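Local coordinates for putative polysaccharide deacetylase (Bdellovibrio bacteriovorus HD100, PDB 5JP6), which probably removes acetyl groups from peptidoglycan as a zinc-binding carbohydrate esterase of family 4, at residues N149-D154 with S358-T363; D89-E94 with A115-H120; Q41-W46 with D306-Q311; E126-P131 with M345-R350. The protein carries 1 engineered substitution. All blocks are in the same frame, centred on the assembly; numbering follows the deposited sequence. Where two conformers were deposited one is given.

Contact 1: residues N149-D154 with S358-T363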
# COMPACT_ATOMS: atom_id res chain seq x y z
N ASN A 149 -10.06 -2.29 -20.45
CA ASN A 149 -10.40 -0.87 -20.44
C ASN A 149 -9.21 -0.05 -19.99
O ASN A 149 -9.07 0.26 -18.82
CB ASN A 149 -11.59 -0.64 -19.51
CG ASN A 149 -12.27 0.69 -19.78
OD1 ASN A 149 -11.67 1.64 -20.32
ND2 ASN A 149 -13.53 0.76 -19.38
N THR A 150 -8.34 0.25 -20.95
CA THR A 150 -7.17 1.07 -20.73
C THR A 150 -7.39 2.39 -21.44
O THR A 150 -7.66 2.43 -22.63
CB THR A 150 -5.89 0.35 -21.23
OG1 THR A 150 -5.71 -0.87 -20.42
CG2 THR A 150 -4.68 1.22 -21.13
N GLN A 151 -7.21 3.48 -20.68
CA GLN A 151 -7.47 4.82 -21.14
C GLN A 151 -6.18 5.63 -21.03
O GLN A 151 -5.54 5.69 -19.98
CB GLN A 151 -8.60 5.44 -20.36
CG GLN A 151 -9.94 4.75 -20.61
CD GLN A 151 -11.08 5.34 -19.82
OE1 GLN A 151 -11.12 6.54 -19.56
NE2 GLN A 151 -12.01 4.51 -19.47
N LYS A 152 -5.83 6.30 -22.13
CA LYS A 152 -4.60 7.04 -22.23
C LYS A 152 -4.82 8.48 -21.76
O LYS A 152 -5.85 9.10 -22.06
CB LYS A 152 -4.07 7.06 -23.66
CG LYS A 152 -3.67 5.70 -24.19
CD LYS A 152 -3.32 5.80 -25.67
CE LYS A 152 -3.05 4.45 -26.26
NZ LYS A 152 -2.80 4.58 -27.72
N ARG A 153 -3.78 9.02 -21.12
CA ARG A 153 -3.77 10.42 -20.66
C ARG A 153 -2.45 11.04 -21.08
O ARG A 153 -1.42 10.44 -20.95
CB ARG A 153 -3.92 10.52 -19.16
CG ARG A 153 -5.19 9.92 -18.60
CD ARG A 153 -6.42 10.71 -18.99
NE ARG A 153 -7.65 10.10 -18.51
CZ ARG A 153 -8.44 9.30 -19.22
NH1 ARG A 153 -8.14 8.96 -20.47
NH2 ARG A 153 -9.53 8.80 -18.65
N ASP A 154 -2.50 12.24 -21.63
CA ASP A 154 -1.28 12.95 -22.03
C ASP A 154 -0.64 13.52 -20.77
O ASP A 154 -1.17 14.42 -20.10
CB ASP A 154 -1.63 14.05 -23.05
CG ASP A 154 -0.41 14.90 -23.52
OD1 ASP A 154 0.70 14.62 -23.13
OD2 ASP A 154 -0.71 15.80 -24.21
N SER A 358 -16.82 -1.10 -13.71
CA SER A 358 -15.76 -1.62 -14.55
C SER A 358 -14.41 -1.03 -14.09
O SER A 358 -14.34 0.10 -13.63
CB SER A 358 -16.00 -1.22 -16.01
OG SER A 358 -17.25 -1.68 -16.43
N VAL A 359 -13.34 -1.82 -14.20
CA VAL A 359 -12.03 -1.41 -13.79
C VAL A 359 -11.25 -0.81 -14.97
O VAL A 359 -11.16 -1.43 -16.03
CB VAL A 359 -11.24 -2.56 -13.15
CG1 VAL A 359 -9.79 -2.13 -12.85
CG2 VAL A 359 -11.92 -3.01 -11.86
N VAL A 360 -10.71 0.39 -14.77
CA VAL A 360 -9.98 1.12 -15.81
C VAL A 360 -8.53 1.27 -15.42
O VAL A 360 -8.22 1.64 -14.28
CB VAL A 360 -10.57 2.53 -15.99
CG1 VAL A 360 -9.73 3.39 -16.90
CG2 VAL A 360 -12.00 2.41 -16.52
N LEU A 361 -7.64 1.07 -16.40
CA LEU A 361 -6.24 1.39 -16.23
C LEU A 361 -5.95 2.73 -16.91
O LEU A 361 -6.31 2.91 -18.07
CB LEU A 361 -5.36 0.32 -16.86
CG LEU A 361 -3.86 0.49 -16.67
CD1 LEU A 361 -3.47 0.38 -15.23
CD2 LEU A 361 -3.13 -0.54 -17.54
N LEU A 362 -5.31 3.65 -16.19
CA LEU A 362 -4.87 4.91 -16.82
C LEU A 362 -3.38 4.75 -17.12
O LEU A 362 -2.62 4.25 -16.28
CB LEU A 362 -5.09 6.11 -15.89
CG LEU A 362 -6.53 6.36 -15.47
CD1 LEU A 362 -6.59 7.51 -14.46
CD2 LEU A 362 -7.41 6.64 -16.67
N THR A 363 -2.98 5.19 -18.30
CA THR A 363 -1.62 5.04 -18.75
C THR A 363 -1.23 6.25 -19.60
O THR A 363 -2.10 6.98 -20.10
CB THR A 363 -1.45 3.71 -19.53
OG1 THR A 363 -0.07 3.37 -19.56
CG2 THR A 363 -2.04 3.84 -20.93

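Contact 2: residues D89-E94 with A115-H120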
# COMPACT_ATOMS: atom_id res chain seq x y z
N ASP A 89 -6.22 -6.23 16.95
CA ASP A 89 -5.31 -5.10 17.15
C ASP A 89 -3.86 -5.42 16.83
O ASP A 89 -3.11 -4.55 16.31
CB ASP A 89 -5.41 -4.59 18.57
CG ASP A 89 -6.69 -3.87 18.83
OD1 ASP A 89 -7.24 -3.26 17.86
OD2 ASP A 89 -7.23 -3.98 19.95
N LEU A 90 -3.47 -6.65 17.09
CA LEU A 90 -2.13 -7.11 16.78
C LEU A 90 -1.83 -6.96 15.26
O LEU A 90 -0.68 -6.73 14.85
CB LEU A 90 -1.92 -8.55 17.25
CG LEU A 90 -0.53 -9.14 17.05
CD1 LEU A 90 0.53 -8.34 17.81
CD2 LEU A 90 -0.56 -10.60 17.52
N THR A 91 -2.88 -7.06 14.43
CA THR A 91 -2.68 -6.90 12.98
C THR A 91 -2.02 -5.58 12.61
O THR A 91 -1.38 -5.48 11.56
CB THR A 91 -3.95 -7.12 12.11
OG1 THR A 91 -4.91 -6.08 12.32
CG2 THR A 91 -4.55 -8.49 12.41
N LEU A 92 -2.16 -4.56 13.45
CA LEU A 92 -1.52 -3.27 13.20
C LEU A 92 0.02 -3.39 13.14
O LEU A 92 0.67 -2.58 12.50
CB LEU A 92 -1.93 -2.27 14.29
CG LEU A 92 -1.54 -0.83 14.10
CD1 LEU A 92 -2.18 -0.21 12.86
CD2 LEU A 92 -1.93 -0.03 15.33
N PHE A 93 0.56 -4.37 13.87
CA PHE A 93 2.00 -4.57 13.98
C PHE A 93 2.51 -5.72 13.12
O PHE A 93 3.68 -6.06 13.18
CB PHE A 93 2.34 -4.84 15.45
CG PHE A 93 2.13 -3.67 16.34
CD1 PHE A 93 3.15 -2.72 16.50
CD2 PHE A 93 0.92 -3.51 17.02
CE1 PHE A 93 2.95 -1.62 17.31
CE2 PHE A 93 0.74 -2.41 17.84
CZ PHE A 93 1.75 -1.46 17.97
N GLU A 94 1.62 -6.35 12.35
CA GLU A 94 1.99 -7.55 11.60
C GLU A 94 3.17 -7.29 10.67
O GLU A 94 4.08 -8.12 10.58
CB GLU A 94 0.81 -8.05 10.79
CG GLU A 94 1.08 -9.27 9.94
CD GLU A 94 -0.14 -9.87 9.31
OE1 GLU A 94 -1.22 -9.25 9.34
OE2 GLU A 94 0.03 -11.00 8.74
N ALA A 115 0.98 -16.67 14.63
CA ALA A 115 -0.10 -17.64 14.74
C ALA A 115 -1.42 -16.90 15.13
O ALA A 115 -2.49 -17.22 14.63
CB ALA A 115 0.26 -18.76 15.73
N GLN A 116 -1.34 -15.92 16.04
CA GLN A 116 -2.52 -15.15 16.50
C GLN A 116 -3.09 -14.37 15.32
O GLN A 116 -4.29 -14.37 15.10
CB GLN A 116 -2.17 -14.17 17.66
CG GLN A 116 -2.02 -14.81 19.02
CD GLN A 116 -3.35 -15.31 19.53
OE1 GLN A 116 -3.55 -16.53 19.65
NE2 GLN A 116 -4.30 -14.38 19.78
N VAL A 117 -2.21 -13.72 14.55
CA VAL A 117 -2.68 -12.94 13.41
C VAL A 117 -3.27 -13.83 12.32
O VAL A 117 -4.34 -13.54 11.76
CB VAL A 117 -1.54 -12.01 12.88
CG1 VAL A 117 -1.85 -11.47 11.55
CG2 VAL A 117 -1.28 -10.92 13.92
N ASP A 118 -2.59 -14.94 12.03
CA ASP A 118 -3.08 -15.85 11.03
C ASP A 118 -4.43 -16.47 11.40
O ASP A 118 -5.31 -16.63 10.56
CB ASP A 118 -2.05 -16.93 10.72
CG ASP A 118 -0.81 -16.40 10.01
OD1 ASP A 118 -0.77 -15.22 9.58
OD2 ASP A 118 0.18 -17.18 9.90
N GLU A 119 -4.61 -16.79 12.68
CA GLU A 119 -5.88 -17.33 13.18
C GLU A 119 -7.00 -16.28 13.07
O GLU A 119 -8.13 -16.58 12.67
CB GLU A 119 -5.73 -17.79 14.64
CG GLU A 119 -7.02 -18.27 15.24
CD GLU A 119 -6.84 -18.80 16.65
OE1 GLU A 119 -5.98 -18.29 17.41
OE2 GLU A 119 -7.56 -19.72 17.01
N HIS A 120 -6.64 -15.02 13.32
CA HIS A 120 -7.61 -13.92 13.15
C HIS A 120 -8.08 -13.87 11.69
O HIS A 120 -9.28 -13.84 11.42
CB HIS A 120 -6.99 -12.58 13.55
CG HIS A 120 -7.76 -11.40 13.06
ND1 HIS A 120 -8.87 -10.91 13.71
CD2 HIS A 120 -7.60 -10.62 11.97
CE1 HIS A 120 -9.36 -9.88 13.04
NE2 HIS A 120 -8.59 -9.68 11.99

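Contact 3: residues Q41-W46 with D306-Q311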
# COMPACT_ATOMS: atom_id res chain seq x y z
N GLN A 41 -9.01 10.66 12.16
CA GLN A 41 -10.21 10.80 11.34
C GLN A 41 -9.87 10.66 9.87
O GLN A 41 -10.75 10.38 9.05
CB GLN A 41 -10.91 12.13 11.57
CG GLN A 41 -11.69 12.18 12.86
CD GLN A 41 -11.74 13.57 13.43
OE1 GLN A 41 -12.79 14.18 13.50
NE2 GLN A 41 -10.58 14.10 13.81
N THR A 42 -8.61 10.87 9.54
CA THR A 42 -8.17 10.77 8.18
C THR A 42 -6.82 10.09 8.07
O THR A 42 -6.05 9.97 9.03
CB THR A 42 -8.03 12.16 7.53
OG1 THR A 42 -6.94 12.83 8.16
CG2 THR A 42 -9.31 12.96 7.68
N LEU A 43 -6.53 9.67 6.85
CA LEU A 43 -5.23 9.14 6.52
C LEU A 43 -4.11 10.11 6.89
O LEU A 43 -3.10 9.70 7.49
CB LEU A 43 -5.20 8.83 5.01
CG LEU A 43 -3.86 8.45 4.41
CD1 LEU A 43 -3.21 7.33 5.21
CD2 LEU A 43 -4.08 8.05 2.94
N VAL A 44 -4.29 11.38 6.56
CA VAL A 44 -3.31 12.40 6.93
C VAL A 44 -3.14 12.45 8.46
O VAL A 44 -1.99 12.46 8.97
CB VAL A 44 -3.73 13.79 6.39
CG1 VAL A 44 -2.81 14.87 6.96
CG2 VAL A 44 -3.71 13.78 4.85
N GLU A 45 -4.25 12.48 9.20
CA GLU A 45 -4.14 12.47 10.66
C GLU A 45 -3.32 11.25 11.16
O GLU A 45 -2.46 11.38 12.03
CB GLU A 45 -5.52 12.51 11.32
CG GLU A 45 -5.44 12.91 12.78
CD GLU A 45 -6.79 13.11 13.44
OE1 GLU A 45 -7.82 13.22 12.73
OE2 GLU A 45 -6.82 13.17 14.69
N TRP A 46 -3.57 10.07 10.59
CA TRP A 46 -2.84 8.87 11.00
C TRP A 46 -1.39 8.95 10.61
O TRP A 46 -0.50 8.51 11.38
CB TRP A 46 -3.49 7.60 10.37
CG TRP A 46 -2.70 6.35 10.44
CD1 TRP A 46 -2.26 5.61 9.36
CD2 TRP A 46 -2.24 5.64 11.61
NE1 TRP A 46 -1.58 4.51 9.77
CE2 TRP A 46 -1.52 4.51 11.14
CE3 TRP A 46 -2.31 5.87 12.99
CZ2 TRP A 46 -0.95 3.59 12.00
CZ3 TRP A 46 -1.72 4.96 13.84
CH2 TRP A 46 -1.06 3.82 13.34
N ASP A 306 -9.76 3.67 3.39
CA ASP A 306 -9.40 3.68 4.82
C ASP A 306 -8.72 2.36 5.24
O ASP A 306 -8.82 1.96 6.39
CB ASP A 306 -10.63 3.95 5.68
CG ASP A 306 -11.16 5.34 5.54
OD1 ASP A 306 -10.43 6.24 5.13
OD2 ASP A 306 -12.33 5.52 5.98
N ASP A 307 -7.99 1.70 4.31
CA ASP A 307 -7.40 0.39 4.63
C ASP A 307 -6.25 0.49 5.64
O ASP A 307 -5.80 -0.55 6.13
CB ASP A 307 -7.04 -0.43 3.39
CG ASP A 307 -5.91 0.15 2.60
OD1 ASP A 307 -5.39 1.27 2.90
OD2 ASP A 307 -5.49 -0.48 1.61
N TRP A 308 -5.79 1.71 5.95
CA TRP A 308 -4.78 1.97 7.01
C TRP A 308 -5.36 1.71 8.41
O TRP A 308 -4.60 1.56 9.38
CB TRP A 308 -4.27 3.42 6.91
CG TRP A 308 -5.36 4.46 6.96
CD1 TRP A 308 -6.00 5.03 5.90
CD2 TRP A 308 -5.94 5.04 8.14
NE1 TRP A 308 -6.94 5.91 6.34
CE2 TRP A 308 -6.94 5.93 7.71
CE3 TRP A 308 -5.74 4.87 9.52
CZ2 TRP A 308 -7.70 6.68 8.60
CZ3 TRP A 308 -6.52 5.60 10.39
CH2 TRP A 308 -7.47 6.50 9.93
N ARG A 309 -6.69 1.75 8.55
CA ARG A 309 -7.32 1.63 9.86
C ARG A 309 -7.58 0.16 10.19
O ARG A 309 -8.15 -0.57 9.41
CB ARG A 309 -8.63 2.45 9.89
CG ARG A 309 -9.10 2.69 11.32
CD ARG A 309 -10.50 3.20 11.40
NE ARG A 309 -10.70 4.48 10.75
CZ ARG A 309 -10.41 5.66 11.30
NH1 ARG A 309 -9.78 5.72 12.48
NH2 ARG A 309 -10.72 6.77 10.64
N THR A 310 -7.17 -0.27 11.36
CA THR A 310 -7.50 -1.60 11.85
C THR A 310 -9.02 -1.70 11.93
O THR A 310 -9.70 -0.85 12.54
CB THR A 310 -6.89 -1.89 13.22
OG1 THR A 310 -5.48 -1.71 13.16
CG2 THR A 310 -7.22 -3.33 13.70
N GLN A 311 -9.53 -2.77 11.33
CA GLN A 311 -10.98 -2.99 11.25
C GLN A 311 -11.19 -4.40 10.73
O GLN A 311 -10.25 -5.01 10.19
CB GLN A 311 -11.62 -2.01 10.30
CG GLN A 311 -11.13 -2.11 8.86
CD GLN A 311 -11.48 -0.88 8.04
OE1 GLN A 311 -12.66 -0.63 7.75
NE2 GLN A 311 -10.48 -0.10 7.70

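Contact 4: residues E126-P131 with M345-R350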
# COMPACT_ATOMS: atom_id res chain seq x y z
N GLU A 126 -13.98 -16.86 7.15
CA GLU A 126 -15.13 -17.78 7.26
C GLU A 126 -16.42 -17.18 6.74
O GLU A 126 -17.27 -17.88 6.17
CB GLU A 126 -15.37 -18.17 8.73
CG GLU A 126 -14.33 -19.13 9.30
CD GLU A 126 -14.57 -19.45 10.78
OE1 GLU A 126 -15.73 -19.29 11.26
OE2 GLU A 126 -13.60 -19.83 11.47
N SER A 127 -16.60 -15.88 6.94
CA SER A 127 -17.85 -15.25 6.59
C SER A 127 -17.85 -14.61 5.20
O SER A 127 -18.83 -13.95 4.83
CB SER A 127 -18.23 -14.21 7.66
OG SER A 127 -17.26 -13.19 7.75
N MET A 128 -16.78 -14.82 4.44
CA MET A 128 -16.73 -14.28 3.09
C MET A 128 -17.15 -15.27 2.06
O MET A 128 -16.70 -16.40 2.07
CB MET A 128 -15.33 -13.85 2.77
CG MET A 128 -14.93 -12.68 3.62
SD MET A 128 -13.17 -12.51 3.55
CE MET A 128 -13.12 -11.11 2.46
N SER A 129 -18.01 -14.82 1.13
CA SER A 129 -18.43 -15.71 0.04
C SER A 129 -17.32 -15.93 -0.97
O SER A 129 -17.29 -16.97 -1.64
CB SER A 129 -19.72 -15.25 -0.63
OG SER A 129 -19.49 -14.12 -1.42
N VAL A 130 -16.40 -14.97 -1.05
CA VAL A 130 -15.23 -15.05 -1.94
C VAL A 130 -13.96 -14.84 -1.15
O VAL A 130 -13.45 -13.74 -1.07
CB VAL A 130 -15.30 -14.06 -3.13
CG1 VAL A 130 -14.17 -14.35 -4.08
CG2 VAL A 130 -16.64 -14.18 -3.85
N PRO A 131 -13.52 -15.88 -0.45
CA PRO A 131 -12.38 -15.68 0.43
C PRO A 131 -11.10 -15.40 -0.35
O PRO A 131 -10.99 -15.77 -1.51
CB PRO A 131 -12.31 -16.99 1.22
CG PRO A 131 -12.95 -18.00 0.33
CD PRO A 131 -14.06 -17.24 -0.37
N MET A 345 -9.41 -8.68 -1.42
CA MET A 345 -9.38 -8.23 -2.81
C MET A 345 -10.30 -9.05 -3.73
O MET A 345 -11.06 -8.47 -4.53
CB MET A 345 -7.95 -8.12 -3.33
CG MET A 345 -7.83 -7.40 -4.68
SD MET A 345 -8.55 -5.72 -4.71
CE MET A 345 -7.72 -4.93 -3.34
N PRO A 346 -10.25 -10.41 -3.64
CA PRO A 346 -11.20 -11.14 -4.51
C PRO A 346 -12.67 -10.76 -4.26
O PRO A 346 -13.43 -10.58 -5.21
CB PRO A 346 -10.93 -12.60 -4.15
CG PRO A 346 -9.49 -12.60 -3.71
CD PRO A 346 -9.30 -11.31 -2.94
N GLN A 347 -13.02 -10.58 -3.00
CA GLN A 347 -14.37 -10.25 -2.63
C GLN A 347 -14.75 -8.83 -3.16
O GLN A 347 -15.86 -8.58 -3.69
CB GLN A 347 -14.53 -10.34 -1.13
CG GLN A 347 -15.98 -10.15 -0.69
CD GLN A 347 -16.79 -11.45 -0.75
OE1 GLN A 347 -16.46 -12.38 -0.07
NE2 GLN A 347 -17.78 -11.52 -1.61
N PHE A 348 -13.81 -7.90 -3.05
CA PHE A 348 -13.99 -6.54 -3.52
C PHE A 348 -14.24 -6.52 -5.02
O PHE A 348 -15.14 -5.84 -5.50
CB PHE A 348 -12.77 -5.68 -3.16
CG PHE A 348 -12.81 -4.30 -3.75
CD1 PHE A 348 -13.69 -3.36 -3.27
CD2 PHE A 348 -11.98 -3.94 -4.81
CE1 PHE A 348 -13.72 -2.08 -3.80
CE2 PHE A 348 -12.05 -2.68 -5.35
CZ PHE A 348 -12.91 -1.75 -4.84
N LEU A 349 -13.40 -7.24 -5.75
CA LEU A 349 -13.54 -7.31 -7.18
C LEU A 349 -14.89 -7.91 -7.61
O LEU A 349 -15.51 -7.42 -8.54
CB LEU A 349 -12.35 -8.05 -7.78
CG LEU A 349 -10.98 -7.37 -7.59
CD1 LEU A 349 -9.84 -8.33 -7.93
CD2 LEU A 349 -10.90 -6.09 -8.38
N ARG A 350 -15.31 -8.96 -6.93
CA ARG A 350 -16.61 -9.55 -7.21
C ARG A 350 -17.73 -8.55 -6.95
O ARG A 350 -18.65 -8.44 -7.76
CB ARG A 350 -16.79 -10.86 -6.42
CG ARG A 350 -18.17 -11.52 -6.57
CD ARG A 350 -18.60 -11.89 -7.99
NE ARG A 350 -20.05 -12.13 -8.10
CZ ARG A 350 -20.68 -13.28 -7.89
NH1 ARG A 350 -20.03 -14.39 -7.57
NH2 ARG A 350 -22.00 -13.32 -8.03
O HOH W 1 -11.61 -11.76 -0.75

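Contact 1: residues N149-D154 with S358-T363
N149 has CG anti to its backbone N (chi1 -162°), whereas Q151 has CG anti to its carbonyl carbon (chi1 -66°); from these starts both amides reach V360. N149 ND2 and Q151 NE2 each lie 3.6 Å from V360 CG2, and the amides are linked by a nearly straight bond from Q151 NE2 to N149 OD1. The relay continues as R153 NH2 donates to Q151 OE1, which lies close to the guanidinium plane. L362 CD2 packs over one face of that group, toward its rim and 3.6 Å from R153 NH2. Amide and guanidinium side chains suit this face, since their flat groups cover branched aliphatic ones while their polar atoms pair with one another.

On the other face the methyls T150 CG2 and T363 CG2 meet at 3.7 Å; beta-branched threonines favour extended backbone. Between the two layers of side chains runs a parallel ladder. L361 N donates to N149 O and Q151 N to L361 O (2.8 Å), then T363 N to Q151 O and R153 N to T363 O.

E170 takes bonds from N149 ND2 and Q151 NE2, and G164 O from R153 NH2. Strand 150-153 pairs with one side of strand 358-364, whose other side is joined to strand 170-176 within the parallel sheet of the NodB-type domain.

Contact 2: residues D89-E94 with A115-H120
Apolar packing between L90 and V117 carries much of this contact, in which V117 presents its two methyls to different partners. V117 CG2 meets the branch of L90, 3.7 Å from L90 CG, and the two side chains cross at about a right angle. L90 reaches it with CG anti to the backbone N (chi1 -177°), and its CD2 also touches Q116 CB at 3.9 Å. V117 CG1 turns instead to the carboxylate of E94, only 3.2 Å from E94 OE1, a tight approach for a methyl. A short branched residue suits this place because it offers one surface to a leucine and another to the aliphatic stem and carboxylate of the glutamate.

A second kind of contact is that of T91 with H120. The threonine methyl CG2 lies obliquely against the imidazole, 3.7 Å from H120 CD2, while its hydroxyl OG1 bonds back to Q88 O. H120 NE2 has its own hydrogen bond, with R340 NH1.

Charge makes the third group. E94 OE2 and D118 OD1 stand 4.4 Å apart with like charge, but both form salt bridges with R98 NH2 and R339 NH1. The two arginines would be expected to offset the repulsion and favour the ionised acids.

The contact joins the end region of helix 87-90 and the start of helix 94-98 to one side of helix 110-126. F121, further along that long helix, also touches T91 and E94, while L92 and F93 face helix 24-39.

Contact 3: residues Q41-W46 with D306-Q311
W308 lays its indole against the first turn of helix 43-47, where L43 and W46 cover one of its faces. With CG between the backbone N and the carbonyl carbon (chi1 56°), W308 has CB of its own neighbour R309 over one face and the helix over the other. L43 CA stands over the five-membered ring, 4.0 Å from its centroid, and W46 CB over the six-membered ring, 3.9 Å from that centroid; both are CH-pi contacts. W46, with CG anti to its backbone N (chi1 167°), runs past W308 in the opposite direction. The indole planes are 15° from parallel but slid apart with little overlap, W46 CG coming within 3.5 Å of W308 CE3. L43 CD1 adds an aliphatic contact of 3.7 Å to W308 CD1.

W308 CH2 sits above the R309 guanidinium. T42 caps the helix, its OG1 accepting from E45 N at 2.9 Å.

Broad, flat tryptophan suits a place where a loop must cover a helix start. The contact has no hydrogen bond across it, and W308 NE1 is buried without a partner. Between the two segments cohesion therefore rests mainly on dispersion and CH-pi packing, with polar ties such as R309 NH1 to A40 O just outside, beside zinc ligand Y280, which L43 touches.

Contact 4: residues E126-P131 with M345-R350
The loop that follows helix 110-126 is fastened here to helix 339-354 of the NodB-type domain by the side-chain amide of Q347. A bend at chi2 (84°) carries CD out of the extended line, and the amide beyond it meets the loop. Q347 OE1 accepts from V130 N at 2.8 Å, the donor standing above the carbonyl plane. Q347 NE2 donates to S129 OG at 3.1 Å, nearly straight and with the hydroxyl close to the amide plane. Glutamine suits the spot because one planar group supplies an acceptor and a donor together, and serine's short side chain holds a hydroxyl near enough to V130 N for one amide to reach both.

A water extends the link, donating to V130 O (2.7 Å) and accepting from Q347 N, an amide left without its helical bond where the helix is kinked beside P346. Apolar contact flanks the polar ones: V130 CG1 packs on P346 CB at 3.7 Å. In the one of two modelled conformers considered for M128, CE also lies against Q347 CB.

Around this link, N142 touches V130 and bonds to P346 O. Helix 313-327 meets M128 and Q347, while helix 183-193 lies against P346.

In the fold
Contacts 2 and 3 touch directly: L92 CD1 lies 3.6 Å from T310 OG1, and also packs on W46, so the N-terminal helices and the loop 306-311 form one continuous packing region. Contact 3 is the one near the metal site, with the L43 side chain about 6 Å from the zinc ion bound by D177, H227 and Y280. Contact 4 ties down the chain after the helix of contact 2, their nearest atoms about 6 Å apart. Helix 339-354 of contact 4 leads directly into strand 358-364 of contact 1. Contacts 1 and 2, with centres 36 Å apart, lie on opposite sides of the chain's centre.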